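Beta-lactamase (Burkholderia cenocepacia, PDB 5E2G) probably hydrolyses beta-lactam antibiotics to substituted beta-amino acids, as a serine enzyme of the class C beta-lactamase family. Local coordinates at residues Gly200-Lys203 / Asp204-Val208; Arg223-Ala226 / Ala227-Leu230; Gly61-Ser64 / Lys65-Thr68; Asp5-Asp8 / Thr9-Gln13; Gly340-Ile344 / Glu345-Lys349. All coordinates share one frame; numbering follows the deposited sequence.

In the fold
The five contacts are all local, and along the chain they come in the order 4, 3, 1, 2, 5. Contact 4 lies on the helix 3-21 and contact 5 at the start of the helix 344-357, with centres about 17 Å apart. These two helices, near the two ends of the chain, touch each other beside the main antiparallel sheet. Contact 2 opens the helix 226-235, which also packs on strands of that sheet. Contact 3 lies near the middle of the protein, at the probable active site, its centre about 12 Å from that of contact 2. Contact 1 is an outlying hairpin that touches contact 5, where Lys203 meets Asn341.

Contact 1 of 5, residues Gly200-Lys203 / Asp204-Val208; sequences GYTK and DGKPV
Thr202 and Lys206 close the turn between the two short strands. Three backbone hydrogen bonds hold the chain back on itself. Val208 N donates to Gly200 O at 2.8 Å. Thr202 N donates to Lys206 O, also at 2.8 Å. Gly205 N donates to Thr202 O at 3.0 Å.

The hydroxyl of Thr202 adds a fourth bond. OG1 lies between the backbone N and the carbonyl carbon (chi1 61°), which turns it across the hairpin toward Lys206. It donates to Lys206 O at 3.2 Å, in the carbonyl plane and on a lone pair. Lys206 O is therefore gripped twice by one residue. Weaker CA-H...O contacts run from Pro207 to Gly200 O and from Tyr201 to Lys206 O.

Apolar contacts lie on both faces of the hairpin. On one, Tyr201 CE2 meets Pro207 CB at 3.5 Å. Gly205 O lies at the edge of the same ring, near its plane. The Tyr201 hydroxyl reaches on to Lys46 N. On the other face, Thr202 CG2 touches Val208 CG1 at 3.5 Å, the two side chains crossing at about a right angle.

Lys203 and Asp204 have type I turn angles. Gly205 follows with a positive phi of 110°, which suits glycine. This is an antiparallel beta hairpin closed by a type I turn and a G1 bulge.

Contact 2 of 5, residues Arg223-Ala226 / Ala227-Leu230; sequences RTTA and ADLL
Thr225 links a short strand to the helix 226-235, and its CA lies 5.3 Å from Asp228 CA across the first helical turn. The motif is a helix N-cap made by threonine. Thr225 OG1 accepts a hydrogen bond from Asp228 N at 3.1 Å, with an N-H...O angle of 163°. With OG1 between the backbone N and the carbonyl carbon (chi1 67°), the oxygen faces the helix start. An amide of the first turn, which has no carbonyl before it in the helix, gains an acceptor in this way.

The backbone takes over at once. Leu229 N donates to Thr225 O at 3.1 Å, and Leu230 N to Ala226 O at 2.9 Å. Thr225 thus serves the helix with its hydroxyl and its carbonyl.

The side chains of Thr224 and Asp228 cross at a slant. Both are buried, and their polar ends have partners in a neighbouring loop. Asp228 OD2 takes hydrogen bonds from His184 N and Thr185 OG1, and Thr224 OG1 is also bonded to Thr185 OG1. This ties the helix start to that loop.

Ala226, Leu229 and Leu230 contribute to the packing of the helix on the main sheet. Ala226 and Leu229 touch Leu337, and Leu230 touches Val335 on the same strand. Within the contact, Leu230 CB comes to 3.2 Å from Ala226 O, while Thr224 OG1 rests 3.3 Å from Asp228 CB, a methylene contact.

Contact 3 of 5, residues Gly61-Ser64 / Lys65-Thr68; sequences GSVS and KTLT
Lys65 lies against Ser62, and Thr66 against Val63, where the helix 64-77 begins. The tight part is the side of Thr66. Its OG1 donates to Val63 O at 2.6 Å, in the carbonyl plane, while Thr66 N reaches the same oxygen at 2.9 Å from above that plane. Ser64 O also takes two bonds, from Leu67 N and Thr68 N. Ser64 OG turns back to Gly61 O at 2.7 Å and is also bonded to Val222 N. Ser64 N donates to Gly61 O as well. Three carbonyl oxygens, those of Gly61, Val63 and Ser64, thus take two donors each.

The side of Ser62, which is partly exposed, is held more loosely. The Lys65 chain, extended beyond CG, runs along Ser62, with CG 3.1 Å from Ser62 O. Ser62 was modelled in two conformers, and in one of them Lys65 NZ makes a weak, tentative hydrogen bond to Ser62 OG at 3.2 Å. NZ has a second weak bond, to Asn150 OD1.

Tyr148 touches both Ser62 and Lys65, and Lys313 touches Ser62. This layout is consistent with the SxxK active site of serine beta-lactamases and penicillin-binding proteins, with Ser62 the probable nucleophile.

Contact 4 of 5, residues Asp5-Asp8 / Thr9-Gln13; sequences DLRD and TVTRQ
Thr9 and Thr11 each turn a hydroxyl back onto the carbonyl four residues earlier. Thr9 OG1 donates to Asp5 O at 2.9 Å, and Thr9 N to the same oxygen at 3.0 Å. The two donors come from opposite faces of the carbonyl plane. Thr11 OG1 donates to Arg7 O at 2.7 Å, above the plane, alongside the helical bond from Thr11 N. In both threonines OG1 is anti to the carbonyl carbon (chi1 -57°), which turns it back toward the N-terminal end of the helix, onto that oxygen.

Arg12 folds back differently. Its CG lies 3.1 Å from Asp8 O, and that oxygen sits over one face of the guanidinium, toward the rim.

Further out, a water donates to Thr11 OG1 at 2.7 Å and weakly to Asp8 OD1. Tyr41 OH is also bonded to Thr11 OG1. Arg7 bonds to Asp40 O and makes a cation-pi contact with Tyr41, while Leu6 and Val10 pack on the strands 25-32 and 35-42.

Asp8 OD2 and Arg12 NH2 remain 5.2 Å apart, so they are not in contact and any attraction is probably mild. The firmer polar links are the hydroxyl-to-carbonyl bonds, which give two helix carbonyls a second donor each.

Contact 5 of 5, residues Gly340-Ile344 / Glu345-Lys349; sequences GNVPI and EERVK
Arg347 reaches back from the first turn of the helix 344-357 to the loop that leads into it. Its CB lies 3.4 Å from Ile344 O. CG is anti to the carbonyl carbon, and it comes to 3.3 Å from Pro343 O and also touches Val342 CG1. The chain then stays extended to NE, passing CD by Ile344 CA. NE donates to Val342 O at 2.7 Å. CZ lies under Ile344 CG1, which sits 3.6 Å above the guanidinium plane and over its centre. Arg347 NH2 donates to Val342 O as well, again at 2.7 Å.

The grip on Val342 O is side-on: NE and NH2 hold one oxygen that lies only 1° out of the guanidinium plane. Ile344 on one face and this pair of bonds at the edge fix the group's rotation. NH2 also bonds to Ser316 OG, and NH1 to Thr322 O and, weakly, to Gly315 O. Several oxygens thus surround the buried guanidinium, which probably helps to stabilise its charge.

The helix start itself is ordinary. Arg347 N donates to Pro343 O at 3.1 Å, and Val348 N to Ile344 O at 3.0 Å. Ile344 CG2 meets Val348 CG2 at 4.3 Å.

Pro343 holds the N-cap position. The site is the N-terminus of the last helix, which follows the strand 332-338 and is tied by Arg347 to the strands 309-316 and 321-327 of the main antiparallel sheet of this beta-lactamase fold.

Contact 1 of 5, residues Gly200-Lys203 / Asp204-Val208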
loop_
_atom_site.group_PDB
_atom_site.type_symbol
_atom_site.label_atom_id
_atom_site.label_comp_id
_atom_site.label_asym_id
_atom_site.label_seq_id
_atom_site.Cartn_x
_atom_site.Cartn_y
_atom_site.Cartn_z
ATOM N N GLY A 200 11.676 -4.725 13.634
ATOM C CA GLY A 200 11.530 -3.298 13.481
ATOM C C GLY A 200 12.141 -2.541 14.637
ATOM O O GLY A 200 12.405 -3.092 15.705
ATOM N N TYR A 201 12.389 -1.255 14.412
ATOM C CA TYR A 201 13.005 -0.416 15.426
ATOM C C TYR A 201 12.368 0.958 15.401
ATOM O O TYR A 201 12.280 1.590 14.344
ATOM C CB TYR A 201 14.515 -0.328 15.210
ATOM C CG TYR A 201 15.170 -1.667 15.436
ATOM C CD1 TYR A 201 15.475 -2.509 14.372
ATOM C CD2 TYR A 201 15.441 -2.112 16.722
ATOM C CE1 TYR A 201 16.054 -3.749 14.585
ATOM C CE2 TYR A 201 16.020 -3.345 16.945
ATOM C CZ TYR A 201 16.324 -4.161 15.877
ATOM O OH TYR A 201 16.898 -5.392 16.108
ATOM N N THR A 202 11.912 1.404 16.565
ATOM C CA THR A 202 11.293 2.710 16.680
ATOM C C THR A 202 12.329 3.797 16.417
ATOM O O THR A 202 13.514 3.529 16.209
ATOM C CB THR A 202 10.663 2.871 18.058
ATOM O OG1 THR A 202 11.684 2.769 19.054
ATOM C CG2 THR A 202 9.659 1.773 18.295
ATOM N N LYS A 203 11.870 5.052 16.413
ATOM C CA LYS A 203 12.783 6.171 16.205
ATOM C C LYS A 203 13.828 6.266 17.311
ATOM O O LYS A 203 14.903 6.833 17.092
ATOM C CB LYS A 203 12.003 7.482 16.111
ATOM C CG LYS A 203 10.880 7.485 15.098
ATOM C CD LYS A 203 10.131 8.811 15.134
ATOM C CE LYS A 203 9.261 9.013 13.905
ATOM N NZ LYS A 203 8.203 7.970 13.785
ATOM N N ASP A 204 13.530 5.730 18.495
ATOM C CA ASP A 204 14.512 5.685 19.570
ATOM C C ASP A 204 15.561 4.613 19.343
ATOM O O ASP A 204 16.698 4.754 19.806
ATOM C CB ASP A 204 13.831 5.416 20.911
ATOM C CG ASP A 204 12.945 6.552 21.353
ATOM O OD1 ASP A 204 12.588 7.391 20.496
ATOM O OD2 ASP A 204 12.595 6.595 22.555
ATOM N N GLY A 205 15.198 3.540 18.650
ATOM C CA GLY A 205 16.015 2.349 18.571
ATOM C C GLY A 205 15.441 1.171 19.320
ATOM O O GLY A 205 16.039 0.088 19.296
ATOM N N LYS A 206 14.310 1.349 19.987
ATOM C CA LYS A 206 13.673 0.252 20.695
ATOM C C LYS A 206 13.121 -0.749 19.685
ATOM O O LYS A 206 12.477 -0.347 18.708
ATOM C CB LYS A 206 12.570 0.791 21.604
ATOM C CG LYS A 206 13.092 1.774 22.651
ATOM C CD LYS A 206 12.096 2.896 22.976
ATOM C CE LYS A 206 11.002 2.446 23.949
ATOM N NZ LYS A 206 10.136 3.566 24.451
ATOM N N PRO A 207 13.374 -2.038 19.860
ATOM C CA PRO A 207 12.872 -3.023 18.907
ATOM C C PRO A 207 11.379 -3.223 19.060
ATOM O O PRO A 207 10.826 -3.149 20.160
ATOM C CB PRO A 207 13.636 -4.295 19.283
ATOM C CG PRO A 207 13.909 -4.130 20.722
ATOM C CD PRO A 207 14.134 -2.663 20.950
ATOM N N VAL A 208 10.731 -3.505 17.934
ATOM C CA VAL A 208 9.276 -3.565 17.903
ATOM C C VAL A 208 8.829 -4.338 16.669
ATOM O O VAL A 208 9.465 -4.277 15.619
ATOM C CB VAL A 208 8.684 -2.137 17.935
ATOM C CG1 VAL A 208 9.124 -1.341 16.709
ATOM C CG2 VAL A 208 7.186 -2.179 18.046
#

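Contact 2 of 5, residues Arg223-Ala226 / Ala227-Leu230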
loop_
_atom_site.group_PDB
_atom_site.type_symbol
_atom_site.label_atom_id
_atom_site.label_comp_id
_atom_site.label_asym_id
_atom_site.label_seq_id
_atom_site.Cartn_x
_atom_site.Cartn_y
_atom_site.Cartn_z
ATOM N N ARG A 223 3.220 -8.641 5.679
ATOM C CA ARG A 223 4.659 -8.815 5.759
ATOM C C ARG A 223 5.114 -9.437 4.447
ATOM O O ARG A 223 4.432 -10.316 3.913
ATOM C CB ARG A 223 5.033 -9.716 6.935
ATOM C CG ARG A 223 5.236 -9.004 8.272
ATOM C CD ARG A 223 4.043 -8.170 8.733
ATOM N NE ARG A 223 2.843 -8.953 9.002
ATOM C CZ ARG A 223 2.504 -9.424 10.197
ATOM N NH1 ARG A 223 3.280 -9.208 11.246
ATOM N NH2 ARG A 223 1.387 -10.119 10.341
ATOM N N THR A 224 6.239 -8.978 3.904
ATOM C CA THR A 224 6.644 -9.448 2.582
ATOM C C THR A 224 8.125 -9.169 2.367
ATOM O O THR A 224 8.781 -8.510 3.178
ATOM C CB THR A 224 5.787 -8.802 1.477
ATOM O OG1 THR A 224 6.154 -9.330 0.194
ATOM C CG2 THR A 224 5.960 -7.292 1.468
ATOM N N THR A 225 8.647 -9.700 1.263
ATOM C CA THR A 225 10.018 -9.474 0.831
ATOM C C THR A 225 10.060 -8.404 -0.252
ATOM O O THR A 225 9.044 -8.059 -0.859
ATOM C CB THR A 225 10.656 -10.751 0.282
ATOM O OG1 THR A 225 9.993 -11.125 -0.928
ATOM C CG2 THR A 225 10.548 -11.873 1.275
ATOM N N ALA A 226 11.271 -7.902 -0.510
ATOM C CA ALA A 226 11.433 -6.925 -1.576
ATOM C C ALA A 226 11.106 -7.542 -2.922
ATOM O O ALA A 226 10.475 -6.900 -3.769
ATOM C CB ALA A 226 12.849 -6.358 -1.579
ATOM N N ALA A 227 11.515 -8.795 -3.131
ATOM C CA ALA A 227 11.225 -9.462 -4.394
ATOM C C ALA A 227 9.722 -9.535 -4.646
ATOM O O ALA A 227 9.250 -9.212 -5.739
ATOM C CB ALA A 227 11.846 -10.859 -4.404
ATOM N N ASP A 228 8.950 -9.944 -3.638
ATOM C CA ASP A 228 7.514 -10.123 -3.841
ATOM C C ASP A 228 6.822 -8.794 -4.106
ATOM O O ASP A 228 5.978 -8.695 -5.008
ATOM C CB ASP A 228 6.888 -10.812 -2.631
ATOM C CG ASP A 228 6.973 -12.331 -2.707
ATOM O OD1 ASP A 228 7.744 -12.871 -3.529
ATOM O OD2 ASP A 228 6.263 -12.989 -1.929
ATOM N N LEU A 229 7.154 -7.763 -3.329
ATOM C CA LEU A 229 6.576 -6.447 -3.579
ATOM C C LEU A 229 6.975 -5.938 -4.959
ATOM O O LEU A 229 6.172 -5.315 -5.663
ATOM C CB LEU A 229 7.014 -5.468 -2.491
ATOM C CG LEU A 229 6.084 -4.284 -2.247
ATOM C CD1 LEU A 229 4.651 -4.777 -2.177
ATOM C CD2 LEU A 229 6.458 -3.575 -0.965
ATOM N N LEU A 230 8.207 -6.227 -5.374
ATOM C CA LEU A 230 8.646 -5.852 -6.710
ATOM C C LEU A 230 7.818 -6.557 -7.773
ATOM O O LEU A 230 7.452 -5.955 -8.787
ATOM C CB LEU A 230 10.130 -6.177 -6.880
ATOM C CG LEU A 230 10.791 -5.563 -8.111
ATOM C CD1 LEU A 230 10.610 -4.039 -8.091
ATOM C CD2 LEU A 230 12.261 -5.957 -8.163
#

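Contact 3 of 5, residues Gly61-Ser64 / Lys65-Thr68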
loop_
_atom_site.group_PDB
_atom_site.type_symbol
_atom_site.label_atom_id
_atom_site.label_comp_id
_atom_site.label_asym_id
_atom_site.label_seq_id
_atom_site.Cartn_x
_atom_site.Cartn_y
_atom_site.Cartn_z
ATOM N N GLY A 61 3.186 -1.720 6.280
ATOM C CA GLY A 61 2.218 -0.728 6.728
ATOM C C GLY A 61 1.068 -0.564 5.747
ATOM O O GLY A 61 0.502 -1.542 5.246
ATOM N N SER A 62 0.739 0.697 5.451
ATOM C CA SER A 62 -0.412 1.028 4.619
ATOM C C SER A 62 -0.251 0.616 3.165
ATOM O O SER A 62 -1.229 0.672 2.417
ATOM C CB SER A 62 -0.695 2.521 4.697
ATOM O OG SER A 62 -1.114 2.895 5.996
ATOM N N VAL A 63 0.945 0.213 2.738
ATOM C CA VAL A 63 1.072 -0.351 1.403
ATOM C C VAL A 63 0.260 -1.640 1.313
ATOM O O VAL A 63 -0.148 -2.044 0.219
ATOM C CB VAL A 63 2.560 -0.567 1.044
ATOM C CG1 VAL A 63 2.696 -1.127 -0.361
ATOM C CG2 VAL A 63 3.332 0.740 1.157
ATOM N N SER A 64 -0.015 -2.281 2.455
ATOM C CA SER A 64 -0.956 -3.399 2.493
ATOM C C SER A 64 -2.254 -3.056 1.776
ATOM O O SER A 64 -2.815 -3.886 1.061
ATOM C CB SER A 64 -1.257 -3.786 3.944
ATOM O OG SER A 64 -0.087 -4.109 4.669
ATOM N N LYS A 65 -2.732 -1.824 1.940
ATOM C CA LYS A 65 -4.003 -1.415 1.356
ATOM C C LYS A 65 -4.000 -1.462 -0.170
ATOM O O LYS A 65 -5.075 -1.528 -0.774
ATOM C CB LYS A 65 -4.354 -0.010 1.832
ATOM C CG LYS A 65 -4.174 0.213 3.322
ATOM C CD LYS A 65 -4.179 1.711 3.660
ATOM C CE LYS A 65 -4.151 1.958 5.177
ATOM N NZ LYS A 65 -4.248 3.410 5.509
ATOM N N THR A 66 -2.832 -1.419 -0.818
ATOM C CA THR A 66 -2.834 -1.571 -2.268
ATOM C C THR A 66 -3.233 -2.983 -2.669
ATOM O O THR A 66 -3.873 -3.169 -3.708
ATOM C CB THR A 66 -1.471 -1.207 -2.876
ATOM O OG1 THR A 66 -0.453 -2.092 -2.404
ATOM C CG2 THR A 66 -1.097 0.230 -2.535
ATOM N N LEU A 67 -2.891 -3.985 -1.848
ATOM C CA LEU A 67 -3.275 -5.357 -2.164
ATOM C C LEU A 67 -4.743 -5.597 -1.858
ATOM O O LEU A 67 -5.437 -6.278 -2.620
ATOM C CB LEU A 67 -2.391 -6.338 -1.392
ATOM C CG LEU A 67 -0.936 -6.293 -1.870
ATOM C CD1 LEU A 67 0.032 -6.632 -0.746
ATOM C CD2 LEU A 67 -0.747 -7.226 -3.054
ATOM N N THR A 68 -5.226 -5.031 -0.753
ATOM C CA THR A 68 -6.655 -5.049 -0.465
ATOM C C THR A 68 -7.454 -4.408 -1.596
ATOM O O THR A 68 -8.472 -4.952 -2.034
ATOM C CB THR A 68 -6.920 -4.331 0.855
ATOM O OG1 THR A 68 -6.156 -4.955 1.896
ATOM C CG2 THR A 68 -8.388 -4.405 1.208
#

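Contact 4 of 5, residues Asp5-Asp8 / Thr9-Gln13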
loop_
_atom_site.group_PDB
_atom_site.type_symbol
_atom_site.label_atom_id
_atom_site.label_comp_id
_atom_site.label_asym_id
_atom_site.label_seq_id
_atom_site.Cartn_x
_atom_site.Cartn_y
_atom_site.Cartn_z
ATOM N N ASP A 5 26.588 -0.944 -12.040
ATOM C CA ASP A 5 26.198 0.459 -12.114
ATOM C C ASP A 5 24.890 0.700 -11.379
ATOM O O ASP A 5 24.742 1.697 -10.661
ATOM C CB ASP A 5 26.069 0.892 -13.573
ATOM C CG ASP A 5 27.398 0.943 -14.276
ATOM O OD1 ASP A 5 28.091 1.976 -14.147
ATOM O OD2 ASP A 5 27.749 -0.049 -14.949
ATOM N N LEU A 6 23.933 -0.214 -11.543
ATOM C CA LEU A 6 22.646 -0.053 -10.886
ATOM C C LEU A 6 22.792 -0.090 -9.373
ATOM O O LEU A 6 22.227 0.753 -8.667
ATOM C CB LEU A 6 21.686 -1.130 -11.370
ATOM C CG LEU A 6 20.289 -1.041 -10.769
ATOM C CD1 LEU A 6 19.756 0.384 -10.864
ATOM C CD2 LEU A 6 19.370 -2.019 -11.473
ATOM N N ARG A 7 23.561 -1.047 -8.852
ATOM C CA ARG A 7 23.719 -1.124 -7.406
ATOM C C ARG A 7 24.421 0.116 -6.872
ATOM O O ARG A 7 24.041 0.642 -5.820
ATOM C CB ARG A 7 24.476 -2.394 -7.002
ATOM C CG ARG A 7 24.178 -2.814 -5.565
ATOM C CD ARG A 7 25.109 -3.886 -5.003
ATOM N NE ARG A 7 25.174 -3.788 -3.540
ATOM C CZ ARG A 7 24.409 -4.477 -2.694
ATOM N NH1 ARG A 7 24.541 -4.301 -1.383
ATOM N NH2 ARG A 7 23.525 -5.353 -3.156
ATOM N N ASP A 8 25.433 0.608 -7.593
ATOM C CA ASP A 8 26.115 1.824 -7.162
ATOM C C ASP A 8 25.145 2.988 -7.086
ATOM O O ASP A 8 25.191 3.781 -6.139
ATOM C CB ASP A 8 27.264 2.163 -8.108
ATOM C CG ASP A 8 28.278 1.046 -8.223
ATOM O OD1 ASP A 8 28.228 0.103 -7.399
ATOM O OD2 ASP A 8 29.126 1.113 -9.141
ATOM N N THR A 9 24.257 3.104 -8.074
ATOM C CA THR A 9 23.271 4.179 -8.066
ATOM C C THR A 9 22.391 4.103 -6.824
ATOM O O THR A 9 22.134 5.120 -6.168
ATOM C CB THR A 9 22.413 4.119 -9.329
ATOM O OG1 THR A 9 23.251 4.187 -10.487
ATOM C CG2 THR A 9 21.430 5.273 -9.346
ATOM N N VAL A 10 21.914 2.903 -6.490
ATOM C CA VAL A 10 21.090 2.746 -5.297
ATOM C C VAL A 10 21.907 3.055 -4.053
ATOM O O VAL A 10 21.498 3.853 -3.199
ATOM C CB VAL A 10 20.484 1.332 -5.243
ATOM C CG1 VAL A 10 19.909 1.051 -3.870
ATOM C CG2 VAL A 10 19.404 1.185 -6.299
ATOM N N THR A 11 23.093 2.451 -3.954
ATOM C CA THR A 11 23.908 2.575 -2.750
ATOM C C THR A 11 24.176 4.031 -2.403
ATOM O O THR A 11 24.121 4.415 -1.229
ATOM C CB THR A 11 25.226 1.822 -2.932
ATOM O OG1 THR A 11 24.955 0.452 -3.258
ATOM C CG2 THR A 11 26.049 1.879 -1.660
ATOM N N ARG A 12 24.450 4.862 -3.413
ATOM C CA ARG A 12 24.747 6.265 -3.156
ATOM C C ARG A 12 23.578 6.993 -2.509
ATOM O O ARG A 12 23.786 8.038 -1.883
ATOM C CB ARG A 12 25.156 6.965 -4.453
ATOM C CG ARG A 12 26.426 6.408 -5.063
ATOM C CD ARG A 12 26.999 7.327 -6.133
ATOM N NE ARG A 12 27.330 6.589 -7.351
ATOM C CZ ARG A 12 26.539 6.521 -8.418
ATOM N NH1 ARG A 12 25.369 7.156 -8.424
ATOM N NH2 ARG A 12 26.915 5.823 -9.484
ATOM N N GLN A 13 22.358 6.469 -2.637
ATOM C CA GLN A 13 21.216 7.044 -1.935
ATOM C C GLN A 13 20.957 6.360 -0.598
ATOM O O GLN A 13 20.697 7.031 0.408
ATOM C CB GLN A 13 19.960 6.949 -2.804
ATOM C CG GLN A 13 20.095 7.571 -4.167
ATOM C CD GLN A 13 20.309 9.062 -4.097
ATOM O OE1 GLN A 13 19.687 9.756 -3.288
ATOM N NE2 GLN A 13 21.200 9.568 -4.944
HETATM O O HOH W 1 27.061 -0.785 -4.313
#

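Contact 5 of 5, residues Gly340-Ile344 / Glu345-Lys349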
loop_
_atom_site.group_PDB
_atom_site.type_symbol
_atom_site.label_atom_id
_atom_site.label_comp_id
_atom_site.label_asym_id
_atom_site.label_seq_id
_atom_site.Cartn_x
_atom_site.Cartn_y
_atom_site.Cartn_z
ATOM N N GLY A 340 13.447 0.419 10.004
ATOM C CA GLY A 340 13.574 1.555 10.893
ATOM C C GLY A 340 12.725 2.678 10.347
ATOM O O GLY A 340 12.076 2.546 9.310
ATOM N N ASN A 341 12.745 3.800 11.058
ATOM C CA ASN A 341 11.906 4.951 10.733
ATOM C C ASN A 341 12.656 5.876 9.783
ATOM O O ASN A 341 13.689 6.447 10.149
ATOM C CB ASN A 341 11.493 5.687 12.007
ATOM C CG ASN A 341 10.333 5.015 12.729
ATOM O OD1 ASN A 341 9.271 5.613 12.904
ATOM N ND2 ASN A 341 10.529 3.767 13.142
ATOM N N VAL A 342 12.145 6.011 8.565
ATOM C CA VAL A 342 12.719 6.881 7.545
ATOM C C VAL A 342 11.678 7.931 7.200
ATOM O O VAL A 342 10.537 7.577 6.886
ATOM C CB VAL A 342 13.135 6.111 6.278
ATOM C CG1 VAL A 342 13.734 7.069 5.251
ATOM C CG2 VAL A 342 14.107 5.003 6.614
ATOM N N PRO A 343 12.009 9.223 7.250
ATOM C CA PRO A 343 11.024 10.246 6.901
ATOM C C PRO A 343 10.500 10.023 5.496
ATOM O O PRO A 343 11.259 9.727 4.571
ATOM C CB PRO A 343 11.811 11.551 7.014
ATOM C CG PRO A 343 12.886 11.235 7.984
ATOM C CD PRO A 343 13.274 9.823 7.696
ATOM N N ILE A 344 9.181 10.156 5.359
ATOM C CA ILE A 344 8.515 9.895 4.088
ATOM C C ILE A 344 9.172 10.672 2.956
ATOM O O ILE A 344 9.480 10.113 1.898
ATOM C CB ILE A 344 7.020 10.224 4.202
ATOM C CG1 ILE A 344 6.313 9.074 4.912
ATOM C CG2 ILE A 344 6.435 10.498 2.832
ATOM C CD1 ILE A 344 4.946 9.406 5.378
ATOM N N GLU A 345 9.408 11.968 3.161
ATOM C CA GLU A 345 9.972 12.768 2.080
ATOM C C GLU A 345 11.378 12.304 1.707
ATOM O O GLU A 345 11.800 12.476 0.560
ATOM C CB GLU A 345 9.965 14.249 2.460
ATOM C CG GLU A 345 8.598 14.788 2.931
ATOM C CD GLU A 345 7.629 15.112 1.792
ATOM O OE1 GLU A 345 7.743 14.502 0.707
ATOM O OE2 GLU A 345 6.746 15.979 1.992
ATOM N N GLU A 346 12.114 11.703 2.644
ATOM C CA GLU A 346 13.429 11.177 2.296
ATOM C C GLU A 346 13.332 9.899 1.469
ATOM O O GLU A 346 14.192 9.648 0.616
ATOM C CB GLU A 346 14.259 10.938 3.558
ATOM C CG GLU A 346 14.761 12.208 4.207
ATOM C CD GLU A 346 15.650 13.019 3.282
ATOM O OE1 GLU A 346 16.398 12.423 2.480
ATOM O OE2 GLU A 346 15.591 14.263 3.343
ATOM N N ARG A 347 12.310 9.074 1.701
ATOM C CA ARG A 347 12.059 7.968 0.782
ATOM C C ARG A 347 11.702 8.501 -0.598
ATOM O O ARG A 347 12.140 7.959 -1.623
ATOM C CB ARG A 347 10.936 7.074 1.308
ATOM C CG ARG A 347 10.895 6.929 2.809
ATOM C CD ARG A 347 9.636 6.193 3.261
ATOM N NE ARG A 347 9.372 6.438 4.672
ATOM C CZ ARG A 347 8.270 6.066 5.303
ATOM N NH1 ARG A 347 7.320 5.423 4.645
ATOM N NH2 ARG A 347 8.108 6.342 6.586
ATOM N N VAL A 348 10.909 9.573 -0.638
ATOM C CA VAL A 348 10.482 10.153 -1.905
ATOM C C VAL A 348 11.687 10.670 -2.677
ATOM O O VAL A 348 11.850 10.381 -3.869
ATOM C CB VAL A 348 9.444 11.260 -1.655
ATOM C CG1 VAL A 348 9.128 11.988 -2.934
ATOM C CG2 VAL A 348 8.188 10.673 -1.046
ATOM N N LYS A 349 12.565 11.416 -1.994
ATOM C CA LYS A 349 13.703 12.034 -2.668
ATOM C C LYS A 349 14.635 10.985 -3.249
ATOM O O LYS A 349 15.124 11.136 -4.375
ATOM C CB LYS A 349 14.473 12.930 -1.703
ATOM C CG LYS A 349 13.736 14.160 -1.233
ATOM C CD LYS A 349 14.604 14.936 -0.265
ATOM C CE LYS A 349 13.769 15.603 0.810
ATOM N NZ LYS A 349 14.616 15.952 1.993
#